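Local coordinates for protein PHOX (Pseudomonas fluorescens, PDB 4AMF) that catalyses phosphate-ester hydrolysis as an alkaline phosphatase, using an iron-calcium cofactor held at the centre of a beta-propeller, at residues E189-D194 against R265-N270; G286-G291 against R381-V386; E292-F297 against T377-P382. All coordinates share one frame; numbering follows the deposited sequence.

Contact 1: residues E189-D194 against R265-N270; sequences EENFTD and RFKHEN. With CA (calcium ion), chain F; FEO (mu-oxo-diiron), chain I; ACP (phosphomethylphosphonic acid adenylate ester), chain C.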
# COMPACT_ATOMS: atom_id res chain seq x y z
N GLU A 189 -3.48 -4.07 -5.77
CA GLU A 189 -2.46 -4.43 -6.78
C GLU A 189 -1.88 -3.12 -7.30
O GLU A 189 -2.61 -2.32 -7.90
CB GLU A 189 -3.09 -5.26 -7.91
CG GLU A 189 -3.64 -6.56 -7.39
CD GLU A 189 -4.57 -7.33 -8.30
OE1 GLU A 189 -4.97 -6.82 -9.37
OE2 GLU A 189 -4.85 -8.50 -7.95
N GLU A 190 -0.59 -2.90 -7.06
CA GLU A 190 0.10 -1.68 -7.42
C GLU A 190 0.96 -1.86 -8.67
O GLU A 190 0.45 -1.69 -9.78
CB GLU A 190 0.89 -1.15 -6.24
CG GLU A 190 1.53 0.21 -6.47
CD GLU A 190 2.62 0.51 -5.46
OE1 GLU A 190 3.22 -0.45 -4.92
OE2 GLU A 190 2.85 1.71 -5.17
N ASN A 191 2.24 -2.21 -8.54
CA ASN A 191 3.13 -2.28 -9.72
C ASN A 191 3.02 -3.60 -10.49
O ASN A 191 4.01 -4.22 -10.86
CB ASN A 191 4.56 -1.96 -9.31
CG ASN A 191 4.70 -0.48 -8.98
OD1 ASN A 191 4.32 0.36 -9.79
ND2 ASN A 191 5.11 -0.14 -7.76
N PHE A 192 1.79 -3.98 -10.79
CA PHE A 192 1.50 -5.23 -11.49
C PHE A 192 2.06 -5.27 -12.92
O PHE A 192 2.44 -6.34 -13.39
CB PHE A 192 -0.02 -5.48 -11.51
CG PHE A 192 -0.79 -4.57 -12.44
CD1 PHE A 192 -1.21 -3.32 -12.03
CD2 PHE A 192 -1.09 -4.97 -13.73
CE1 PHE A 192 -1.90 -2.48 -12.89
CE2 PHE A 192 -1.75 -4.12 -14.59
CZ PHE A 192 -2.16 -2.88 -14.18
N THR A 193 2.12 -4.13 -13.61
CA THR A 193 2.59 -4.03 -15.00
C THR A 193 4.05 -4.47 -15.16
O THR A 193 4.42 -4.97 -16.23
CB THR A 193 2.39 -2.60 -15.53
OG1 THR A 193 3.03 -1.70 -14.63
CG2 THR A 193 0.91 -2.23 -15.64
N ASP A 194 4.87 -4.31 -14.09
CA ASP A 194 6.28 -4.70 -14.05
C ASP A 194 6.48 -6.19 -14.38
O ASP A 194 7.51 -6.55 -14.93
CB ASP A 194 6.82 -4.52 -12.63
CG ASP A 194 6.91 -3.09 -12.21
OD1 ASP A 194 6.56 -2.19 -13.04
OD2 ASP A 194 7.31 -2.84 -11.02
N ARG A 265 -9.24 0.40 -12.35
CA ARG A 265 -7.95 -0.25 -12.57
C ARG A 265 -6.85 0.83 -12.67
O ARG A 265 -6.88 1.68 -13.57
CB ARG A 265 -7.98 -1.14 -13.81
CG ARG A 265 -6.63 -1.77 -14.15
CD ARG A 265 -6.80 -2.76 -15.27
NE ARG A 265 -5.54 -3.10 -15.92
CZ ARG A 265 -4.99 -2.45 -16.94
NH1 ARG A 265 -5.59 -1.39 -17.47
NH2 ARG A 265 -3.82 -2.85 -17.44
N PHE A 266 -5.84 0.67 -11.85
CA PHE A 266 -4.66 1.52 -11.78
C PHE A 266 -3.65 0.90 -10.81
O PHE A 266 -3.86 -0.24 -10.41
CB PHE A 266 -5.02 2.97 -11.48
CG PHE A 266 -5.92 3.24 -10.32
CD1 PHE A 266 -5.40 3.45 -9.06
CD2 PHE A 266 -7.28 3.47 -10.51
CE1 PHE A 266 -6.23 3.73 -7.97
CE2 PHE A 266 -8.12 3.76 -9.42
CZ PHE A 266 -7.57 3.97 -8.17
N LYS A 267 -2.55 1.60 -10.46
CA LYS A 267 -1.53 1.02 -9.58
C LYS A 267 -1.90 1.44 -8.16
O LYS A 267 -1.40 2.42 -7.58
CB LYS A 267 -0.14 1.42 -10.06
CG LYS A 267 0.09 1.07 -11.54
CD LYS A 267 1.51 1.21 -11.96
CE LYS A 267 1.60 1.00 -13.44
NZ LYS A 267 2.96 1.26 -13.97
N HIS A 268 -2.88 0.70 -7.65
CA HIS A 268 -3.47 0.91 -6.34
C HIS A 268 -2.51 0.77 -5.19
O HIS A 268 -1.90 -0.28 -5.07
CB HIS A 268 -4.63 -0.09 -6.11
CG HIS A 268 -5.83 0.15 -6.94
ND1 HIS A 268 -6.85 0.97 -6.52
CD2 HIS A 268 -6.20 -0.43 -8.10
CE1 HIS A 268 -7.79 0.90 -7.45
NE2 HIS A 268 -7.47 0.04 -8.39
N GLU A 269 -2.37 1.81 -4.35
CA GLU A 269 -1.55 1.71 -3.15
C GLU A 269 -2.37 1.16 -1.97
O GLU A 269 -2.14 0.06 -1.56
CB GLU A 269 -0.94 3.07 -2.77
CG GLU A 269 -0.04 2.97 -1.55
CD GLU A 269 1.44 2.91 -1.82
OE1 GLU A 269 1.85 3.14 -2.98
OE2 GLU A 269 2.18 2.55 -0.87
N ASN A 270 -3.36 1.91 -1.45
CA ASN A 270 -4.20 1.42 -0.36
C ASN A 270 -5.63 1.88 -0.60
O ASN A 270 -5.92 2.49 -1.65
CB ASN A 270 -3.68 1.83 1.03
CG ASN A 270 -4.20 3.13 1.57
OD1 ASN A 270 -4.43 4.07 0.81
ND2 ASN A 270 -4.36 3.21 2.90
CA CA F . 4.28 1.84 -0.27
FE1 FEO I . 4.11 -0.50 -3.02
FE2 FEO I . 3.75 2.79 -3.69
O FEO I . 4.08 1.34 -2.43
PG ACP C . 6.60 1.37 -3.89
O1G ACP C . 7.03 1.59 -2.37
O2G ACP C . 5.94 -0.13 -4.02
O3G ACP C . 5.66 2.52 -4.37
PB ACP C . 9.18 2.65 -4.33
O1B ACP C . 8.52 3.87 -3.82
O2B ACP C . 10.18 1.87 -3.45
C3B ACP C . 8.00 1.51 -4.96
PA ACP C . 11.31 2.99 -6.29
O1A ACP C . 11.52 1.55 -6.55
O2A ACP C . 12.38 3.85 -5.69
O3A ACP C . 9.96 3.24 -5.55
O5' ACP C . 11.03 3.75 -7.73
C5' ACP C . 10.47 5.08 -7.78
C4' ACP C . 9.23 5.11 -8.64
O4' ACP C . 9.61 4.91 -10.02
C3' ACP C . 8.12 4.09 -8.37
O3' ACP C . 6.85 4.70 -8.57
C2' ACP C . 8.44 2.97 -9.36
O2' ACP C . 7.27 2.23 -9.67
C1' ACP C . 8.98 3.76 -10.56
N9 ACP C . 9.95 3.05 -11.38
C8 ACP C . 10.91 2.17 -10.97
N7 ACP C . 11.66 1.69 -11.93
C5 ACP C . 11.15 2.31 -13.07
C6 ACP C . 11.46 2.18 -14.44
N6 ACP C . 12.35 1.30 -14.92
N1 ACP C . 10.75 2.93 -15.32
C2 ACP C . 9.79 3.73 -14.85
N3 ACP C . 9.39 3.91 -13.58
C4 ACP C . 10.11 3.16 -12.74
O HOH W 1 4.85 -0.12 -12.54
O HOH W 2 2.73 0.05 0.82
O HOH W 3 5.58 0.96 1.63
O HOH W 4 5.07 -0.64 -0.89
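Lys267 lays its chain across the backbone carbonyl of Glu190, with CB 3.2 Å from Glu190 O, where a loop and the start of strand 268-275 carry metal ligands to the centre of the PhoX beta-propeller. The chain is extended beyond CG, long enough for NZ to reach Thr193 OG1 (3.0 Å) in a hydrogen bond. A water that accepts from NZ in turn donates to Asn191 OD1 and Asp194 OD1, and outside the two segments Tyr212 and, by a salt bridge, Glu289 also hold the ammonium. Several polar groups of residues 189-194 are thus gathered round one buried positive end.

Farther along, Glu190 and Glu269 run side by side, pointing the same way, their carboxylate planes 85° apart. Their oxygens come within 2.8 Å, Glu190 OE2 to Glu269 OE1, because both bind the second iron of the mu-oxo-diiron group. Glu190 bridges the pair, OE1 going to the first iron, whereas Glu269 joins iron to calcium. A bend at chi2 (100°) turns the Glu269 carboxylate back to the metals although its CB starts away from residues 189-194.

At the other end, Phe192 crosses Arg265, whose main polar partner is Ile365, at about a right angle; Arg265 NH2 lies at the ring edge, 3.7 Å from Phe192 CZ. The backbone adds one weak bond, bent to 124° at the hydrogen: His268 N to Glu189 O, 3.0 Å.

Contact 2: residues G286-G291 against R381-V386; sequences GDDERG and RPEWIV. With CA (calcium ion), chain G; ACP (phosphomethylphosphonic acid adenylate ester), chain C; FEO (mu-oxo-diiron), chain I.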
# COMPACT_ATOMS: atom_id res chain seq x y z
N GLY A 286 -5.22 5.95 -3.90
CA GLY A 286 -4.13 6.56 -4.66
C GLY A 286 -3.61 5.66 -5.76
O GLY A 286 -3.58 4.41 -5.62
N ASP A 287 -3.17 6.28 -6.88
CA ASP A 287 -2.51 5.61 -8.00
C ASP A 287 -1.05 5.95 -7.90
O ASP A 287 -0.70 7.09 -8.17
CB ASP A 287 -3.10 6.08 -9.31
CG ASP A 287 -2.61 5.34 -10.55
OD1 ASP A 287 -1.78 4.40 -10.41
OD2 ASP A 287 -2.97 5.75 -11.68
N ASP A 288 -0.18 5.02 -7.43
CA ASP A 288 1.20 5.39 -7.16
C ASP A 288 2.11 5.33 -8.36
O ASP A 288 2.86 4.37 -8.60
CB ASP A 288 1.78 4.63 -5.99
CG ASP A 288 3.18 5.13 -5.67
OD1 ASP A 288 3.55 6.21 -6.15
OD2 ASP A 288 3.90 4.43 -4.99
N GLU A 289 2.11 6.42 -9.06
CA GLU A 289 3.01 6.66 -10.19
C GLU A 289 3.21 8.17 -10.35
O GLU A 289 2.25 8.94 -10.20
CB GLU A 289 2.55 5.99 -11.48
CG GLU A 289 3.55 6.12 -12.61
CD GLU A 289 3.26 5.25 -13.82
OE1 GLU A 289 2.60 4.19 -13.64
OE2 GLU A 289 3.70 5.61 -14.94
N ARG A 290 4.43 8.60 -10.60
CA ARG A 290 4.67 10.03 -10.81
C ARG A 290 3.65 10.63 -11.81
O ARG A 290 3.49 10.14 -12.92
CB ARG A 290 6.07 10.27 -11.38
CG ARG A 290 7.22 10.09 -10.42
CD ARG A 290 8.54 10.43 -11.09
NE ARG A 290 9.02 9.32 -11.91
CZ ARG A 290 9.78 8.33 -11.46
NH1 ARG A 290 10.16 8.27 -10.19
NH2 ARG A 290 10.16 7.37 -12.29
N GLY A 291 2.97 11.66 -11.37
CA GLY A 291 2.03 12.39 -12.19
C GLY A 291 0.67 11.73 -12.40
O GLY A 291 -0.10 12.17 -13.26
N ARG A 381 3.02 11.24 -6.79
CA ARG A 381 3.00 9.87 -6.27
C ARG A 381 2.19 9.64 -5.01
O ARG A 381 2.72 9.47 -3.91
CB ARG A 381 4.43 9.37 -6.05
CG ARG A 381 5.19 9.15 -7.33
CD ARG A 381 6.49 8.47 -7.03
NE ARG A 381 6.22 7.14 -6.47
CZ ARG A 381 7.09 6.41 -5.77
NH1 ARG A 381 8.33 6.84 -5.58
NH2 ARG A 381 6.72 5.23 -5.29
N PRO A 382 0.86 9.64 -5.14
CA PRO A 382 0.04 9.32 -3.98
C PRO A 382 0.31 7.90 -3.49
O PRO A 382 0.19 6.94 -4.28
CB PRO A 382 -1.41 9.53 -4.46
CG PRO A 382 -1.34 9.76 -5.93
CD PRO A 382 0.09 9.79 -6.38
N GLU A 383 0.64 7.75 -2.21
CA GLU A 383 0.79 6.45 -1.61
C GLU A 383 -0.36 6.26 -0.61
O GLU A 383 -1.51 6.31 -1.07
CB GLU A 383 2.22 6.17 -1.11
CG GLU A 383 3.18 6.01 -2.29
CD GLU A 383 4.47 5.26 -1.98
OE1 GLU A 383 5.38 5.91 -1.43
OE2 GLU A 383 4.56 4.03 -2.21
N TRP A 384 -0.14 6.01 0.67
CA TRP A 384 -1.25 5.68 1.55
C TRP A 384 -2.13 6.86 1.84
O TRP A 384 -1.65 7.98 2.05
CB TRP A 384 -0.77 5.08 2.88
CG TRP A 384 -0.14 3.74 2.77
CD1 TRP A 384 0.82 3.37 1.89
CD2 TRP A 384 -0.17 2.72 3.78
NE1 TRP A 384 1.31 2.12 2.22
CE2 TRP A 384 0.80 1.76 3.43
CE3 TRP A 384 -0.90 2.54 4.97
CZ2 TRP A 384 1.04 0.63 4.20
CZ3 TRP A 384 -0.57 1.49 5.79
CH2 TRP A 384 0.33 0.51 5.37
N ILE A 385 -3.43 6.57 2.03
CA ILE A 385 -4.47 7.48 2.46
C ILE A 385 -5.08 6.93 3.77
O ILE A 385 -5.37 5.72 3.86
CB ILE A 385 -5.55 7.66 1.39
CG1 ILE A 385 -4.92 8.11 0.04
CG2 ILE A 385 -6.63 8.63 1.87
CD1 ILE A 385 -5.83 8.28 -1.03
N VAL A 386 -5.30 7.79 4.76
CA VAL A 386 -5.99 7.42 6.00
C VAL A 386 -7.03 8.47 6.33
O VAL A 386 -6.89 9.63 5.96
CB VAL A 386 -5.06 7.15 7.19
CG1 VAL A 386 -4.19 5.96 6.92
CG2 VAL A 386 -4.20 8.36 7.50
CA CA G . 7.09 3.91 -1.78
PG ACP C . 6.60 1.37 -3.89
O1G ACP C . 7.03 1.59 -2.37
O2G ACP C . 5.94 -0.13 -4.02
O3G ACP C . 5.66 2.52 -4.37
PB ACP C . 9.18 2.65 -4.33
O1B ACP C . 8.52 3.87 -3.82
O2B ACP C . 10.18 1.87 -3.45
C3B ACP C . 8.00 1.51 -4.96
PA ACP C . 11.31 2.99 -6.29
O1A ACP C . 11.52 1.55 -6.55
O2A ACP C . 12.38 3.85 -5.69
O3A ACP C . 9.96 3.24 -5.55
O5' ACP C . 11.03 3.75 -7.73
C5' ACP C . 10.47 5.08 -7.78
C4' ACP C . 9.23 5.11 -8.64
O4' ACP C . 9.61 4.91 -10.02
C3' ACP C . 8.12 4.09 -8.37
O3' ACP C . 6.85 4.70 -8.57
C2' ACP C . 8.44 2.97 -9.36
O2' ACP C . 7.27 2.23 -9.67
C1' ACP C . 8.98 3.76 -10.56
N9 ACP C . 9.95 3.05 -11.38
C8 ACP C . 10.91 2.17 -10.97
N7 ACP C . 11.66 1.69 -11.93
C5 ACP C . 11.15 2.31 -13.07
C6 ACP C . 11.46 2.18 -14.44
N6 ACP C . 12.35 1.30 -14.92
N1 ACP C . 10.75 2.93 -15.32
C2 ACP C . 9.79 3.73 -14.85
N3 ACP C . 9.39 3.91 -13.58
C4 ACP C . 10.11 3.16 -12.74
FE1 FEO I . 4.11 -0.50 -3.02
FE2 FEO I . 3.75 2.79 -3.69
O FEO I . 4.08 1.34 -2.43
O HOH W 5 -3.77 4.89 -1.75
O HOH W 4 5.07 -0.64 -0.89
O HOH W 6 8.23 5.86 -1.30
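The guanidinium of Arg381 and the carboxylate of Asp288 lie almost in one plane, 3° apart, with Asp288 at the guanidinium edge and the substrate analogue's ribose O3' over one face. The grip is side-on and two-pronged: NE donates to Asp288 OD1 (2.8 Å) and NH2 to Asp288 OD2 (2.9 Å), each oxygen using its syn lone pair. NH2 also gives an almost straight bond, 175° at the hydrogen, to O1B of the analogue, so one nitrogen ties the phosphate chain to a metal ligand. CG of Asp288 stands trans to the backbone N, and the carboxylate end swings in toward residues 381-386.

Asp288 OD2 and Glu383 OE2 meet at 2.9 Å because both bind the second iron. OE2 of Glu383 goes on to a calcium ion, which OE1 binds as well, and this calcium also takes O1G and O1B of the analogue. Such bridging between iron, calcium and phosphate oxygens fits the cofactor's part in phosphotransfer. Beside the analogue, Arg290 runs alongside Arg381, CG to CG 3.8 Å, its guanidinium turned 79° from the other and Arg290 NH2 3.4 Å from the ribose O4'.

Pro382 packs its ring on the backbone of Gly286 and Asp287, CD lying 3.3 Å from Asp287 O. Its own carbonyl oxygen, beside Asp288 CB, is buried with no polar partner in the model. One water accepts from Gly286 N and can donate to Glu383 O, linking the two segments. Around them, strand 268-275 pairs with strand 280-287, strand 394-398 flanks strand 382-387 and meets Pro382 and Ile385, and strand 474-479 packs against Trp384 and Val386.

Contact 3: residues E292-F297 against T377-P382; sequences EFIYKF and TRMDRP. With ACP (phosphomethylphosphonic acid adenylate ester), chain C.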
# COMPACT_ATOMS: atom_id res chain seq x y z
N GLU A 292 0.34 10.72 -11.58
CA GLU A 292 -0.97 10.07 -11.63
C GLU A 292 -1.91 10.66 -10.54
O GLU A 292 -1.60 11.69 -9.93
CB GLU A 292 -0.83 8.53 -11.62
CG GLU A 292 -0.26 8.01 -12.92
CD GLU A 292 -1.09 8.13 -14.19
OE1 GLU A 292 -2.29 8.49 -14.13
OE2 GLU A 292 -0.51 7.86 -15.27
N PHE A 293 -3.10 10.08 -10.36
CA PHE A 293 -4.18 10.70 -9.63
C PHE A 293 -4.65 10.07 -8.32
O PHE A 293 -4.18 9.01 -7.95
CB PHE A 293 -5.37 10.84 -10.58
CG PHE A 293 -5.04 11.36 -11.97
CD1 PHE A 293 -4.40 12.57 -12.14
CD2 PHE A 293 -5.45 10.67 -13.09
CE1 PHE A 293 -4.11 13.06 -13.43
CE2 PHE A 293 -5.18 11.16 -14.37
CZ PHE A 293 -4.53 12.36 -14.53
N ILE A 294 -5.57 10.74 -7.68
CA ILE A 294 -6.22 10.32 -6.44
C ILE A 294 -7.67 10.08 -6.80
O ILE A 294 -8.29 10.95 -7.44
CB ILE A 294 -6.07 11.31 -5.30
CG1 ILE A 294 -4.58 11.44 -4.88
CG2 ILE A 294 -6.95 10.89 -4.10
CD1 ILE A 294 -4.25 12.65 -3.91
N TYR A 295 -8.20 8.93 -6.41
CA TYR A 295 -9.55 8.52 -6.76
C TYR A 295 -10.41 8.32 -5.53
O TYR A 295 -9.93 8.22 -4.42
CB TYR A 295 -9.51 7.22 -7.54
CG TYR A 295 -8.79 7.33 -8.87
CD1 TYR A 295 -7.40 7.33 -8.94
CD2 TYR A 295 -9.49 7.32 -10.07
CE1 TYR A 295 -6.73 7.35 -10.16
CE2 TYR A 295 -8.83 7.35 -11.29
CZ TYR A 295 -7.45 7.42 -11.34
OH TYR A 295 -6.84 7.44 -12.56
N LYS A 296 -11.71 8.28 -5.74
CA LYS A 296 -12.71 8.11 -4.67
C LYS A 296 -13.88 7.29 -5.21
O LYS A 296 -14.41 7.61 -6.25
CB LYS A 296 -13.21 9.47 -4.15
CG LYS A 296 -14.31 9.44 -3.12
CD LYS A 296 -14.84 10.86 -2.98
CE LYS A 296 -15.89 11.01 -1.92
NZ LYS A 296 -16.46 12.38 -1.95
N PHE A 297 -14.22 6.21 -4.54
CA PHE A 297 -15.36 5.38 -4.92
C PHE A 297 -16.42 5.59 -3.87
O PHE A 297 -16.10 5.59 -2.71
CB PHE A 297 -14.97 3.91 -5.01
CG PHE A 297 -16.18 3.01 -5.10
CD1 PHE A 297 -16.80 2.79 -6.31
CD2 PHE A 297 -16.71 2.40 -3.97
CE1 PHE A 297 -17.87 1.88 -6.41
CE2 PHE A 297 -17.80 1.53 -4.06
CZ PHE A 297 -18.35 1.27 -5.28
N THR A 377 -5.95 16.34 -11.51
CA THR A 377 -4.64 16.93 -11.23
C THR A 377 -3.58 15.84 -11.13
O THR A 377 -3.69 14.98 -10.25
CB THR A 377 -4.67 17.75 -9.97
OG1 THR A 377 -5.68 18.75 -10.06
CG2 THR A 377 -3.33 18.40 -9.66
N ARG A 378 -2.49 15.98 -11.87
CA ARG A 378 -1.36 15.04 -11.82
C ARG A 378 -0.64 15.30 -10.50
O ARG A 378 -0.31 16.44 -10.19
CB ARG A 378 -0.45 15.25 -13.02
CG ARG A 378 -1.12 14.99 -14.36
CD ARG A 378 -0.13 15.10 -15.50
NE ARG A 378 0.77 13.95 -15.52
CZ ARG A 378 1.75 13.75 -16.39
NH1 ARG A 378 2.02 14.67 -17.32
NH2 ARG A 378 2.49 12.65 -16.33
N MET A 379 -0.40 14.22 -9.70
CA MET A 379 0.12 14.33 -8.35
C MET A 379 1.48 13.72 -8.18
O MET A 379 1.92 12.86 -8.96
CB MET A 379 -0.84 13.62 -7.36
CG MET A 379 -2.29 14.09 -7.42
SD MET A 379 -2.45 15.84 -7.00
CE MET A 379 -2.16 15.74 -5.25
N ASP A 380 2.16 14.17 -7.10
CA ASP A 380 3.47 13.63 -6.74
C ASP A 380 3.38 12.28 -6.04
O ASP A 380 3.64 12.17 -4.85
CB ASP A 380 4.25 14.61 -5.84
CG ASP A 380 4.73 15.88 -6.51
OD1 ASP A 380 4.60 15.98 -7.74
OD2 ASP A 380 5.26 16.75 -5.79
N ARG A 381 3.02 11.24 -6.79
CA ARG A 381 3.00 9.87 -6.27
C ARG A 381 2.19 9.64 -5.01
O ARG A 381 2.72 9.47 -3.91
CB ARG A 381 4.43 9.37 -6.05
CG ARG A 381 5.19 9.15 -7.33
CD ARG A 381 6.49 8.47 -7.03
NE ARG A 381 6.22 7.14 -6.47
CZ ARG A 381 7.09 6.41 -5.77
NH1 ARG A 381 8.33 6.84 -5.58
NH2 ARG A 381 6.72 5.23 -5.29
N PRO A 382 0.86 9.64 -5.14
CA PRO A 382 0.04 9.32 -3.98
C PRO A 382 0.31 7.90 -3.49
O PRO A 382 0.19 6.94 -4.28
CB PRO A 382 -1.41 9.53 -4.46
CG PRO A 382 -1.34 9.76 -5.93
CD PRO A 382 0.09 9.79 -6.38
PG ACP C . 6.60 1.37 -3.89
O1G ACP C . 7.03 1.59 -2.37
O2G ACP C . 5.94 -0.13 -4.02
O3G ACP C . 5.66 2.52 -4.37
PB ACP C . 9.18 2.65 -4.33
O1B ACP C . 8.52 3.87 -3.82
O2B ACP C . 10.18 1.87 -3.45
C3B ACP C . 8.00 1.51 -4.96
PA ACP C . 11.31 2.99 -6.29
O1A ACP C . 11.52 1.55 -6.55
O2A ACP C . 12.38 3.85 -5.69
O3A ACP C . 9.96 3.24 -5.55
O5' ACP C . 11.03 3.75 -7.73
C5' ACP C . 10.47 5.08 -7.78
C4' ACP C . 9.23 5.11 -8.64
O4' ACP C . 9.61 4.91 -10.02
C3' ACP C . 8.12 4.09 -8.37
O3' ACP C . 6.85 4.70 -8.57
C2' ACP C . 8.44 2.97 -9.36
O2' ACP C . 7.27 2.23 -9.67
C1' ACP C . 8.98 3.76 -10.56
N9 ACP C . 9.95 3.05 -11.38
C8 ACP C . 10.91 2.17 -10.97
N7 ACP C . 11.66 1.69 -11.93
C5 ACP C . 11.15 2.31 -13.07
C6 ACP C . 11.46 2.18 -14.44
N6 ACP C . 12.35 1.30 -14.92
N1 ACP C . 10.75 2.93 -15.32
C2 ACP C . 9.79 3.73 -14.85
N3 ACP C . 9.39 3.91 -13.58
C4 ACP C . 10.11 3.16 -12.74
O HOH W 7 1.82 10.21 -15.22
O HOH W 8 -5.74 13.66 -8.72
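Glu292 O receives the one direct hydrogen bond of this contact, from Met379 N at 2.8 Å, lying in the carbonyl plane. Two waters supplement it. One accepts from Ile294 N and donates to Thr377 O; the other accepts from Arg378 NH2 and reaches Glu292 OE2 by a weak bond. The Glu292 carboxylate has a salt bridge to Arg211, and Arg378 NE donates to Gly291 O.

Aromatic contacts come from Phe293, whose ring edge faces the chain at 377-378: CD1 lies 3.1 Å from Thr377 O, and CE1 touches Arg378 CG at 3.7 Å. With chi1 at -44°, the ring carbon CG stays beside the backbone N, and although CB starts away from residues 377-382 the ring end returns to them.

Apolar packing completes the join. Ile294 CG1 sits 3.7 Å from Pro382 CB, while its CD1 meets the methyl CE of Met379 at 4.0 Å, the two side chains crossing at about a right angle. Cys396 of strand 394-398 also touches Ile294.

The Pro382 side chain lies about 8 Å from the diiron group. Backbone, water and apolar contacts join strand 292-299 to the chain leading into Arg381, and no salt bridge spans the two segments.

In the fold
All three contacts are buried, but they lie at different depths: contacts 1 and 2 have their centres about 9 Å from the centre of the chain, contact 3 about 14 Å. Contacts 1 and 2 both bind the diiron group and touch the analogue, and their chemistry is carboxylate, cation and metal. Contact 3 relies on backbone, water and apolar packing, touching the analogue through Arg381, which it shares with contact 2 together with Pro382. Strands 268-275, 280-287 and 292-299 lie in succession in one sheet. A probable hydrogen bond from Asp288 N to Lys267 O joins contacts 1 and 2, and another from Gly291 N to Met379 O joins contacts 2 and 3.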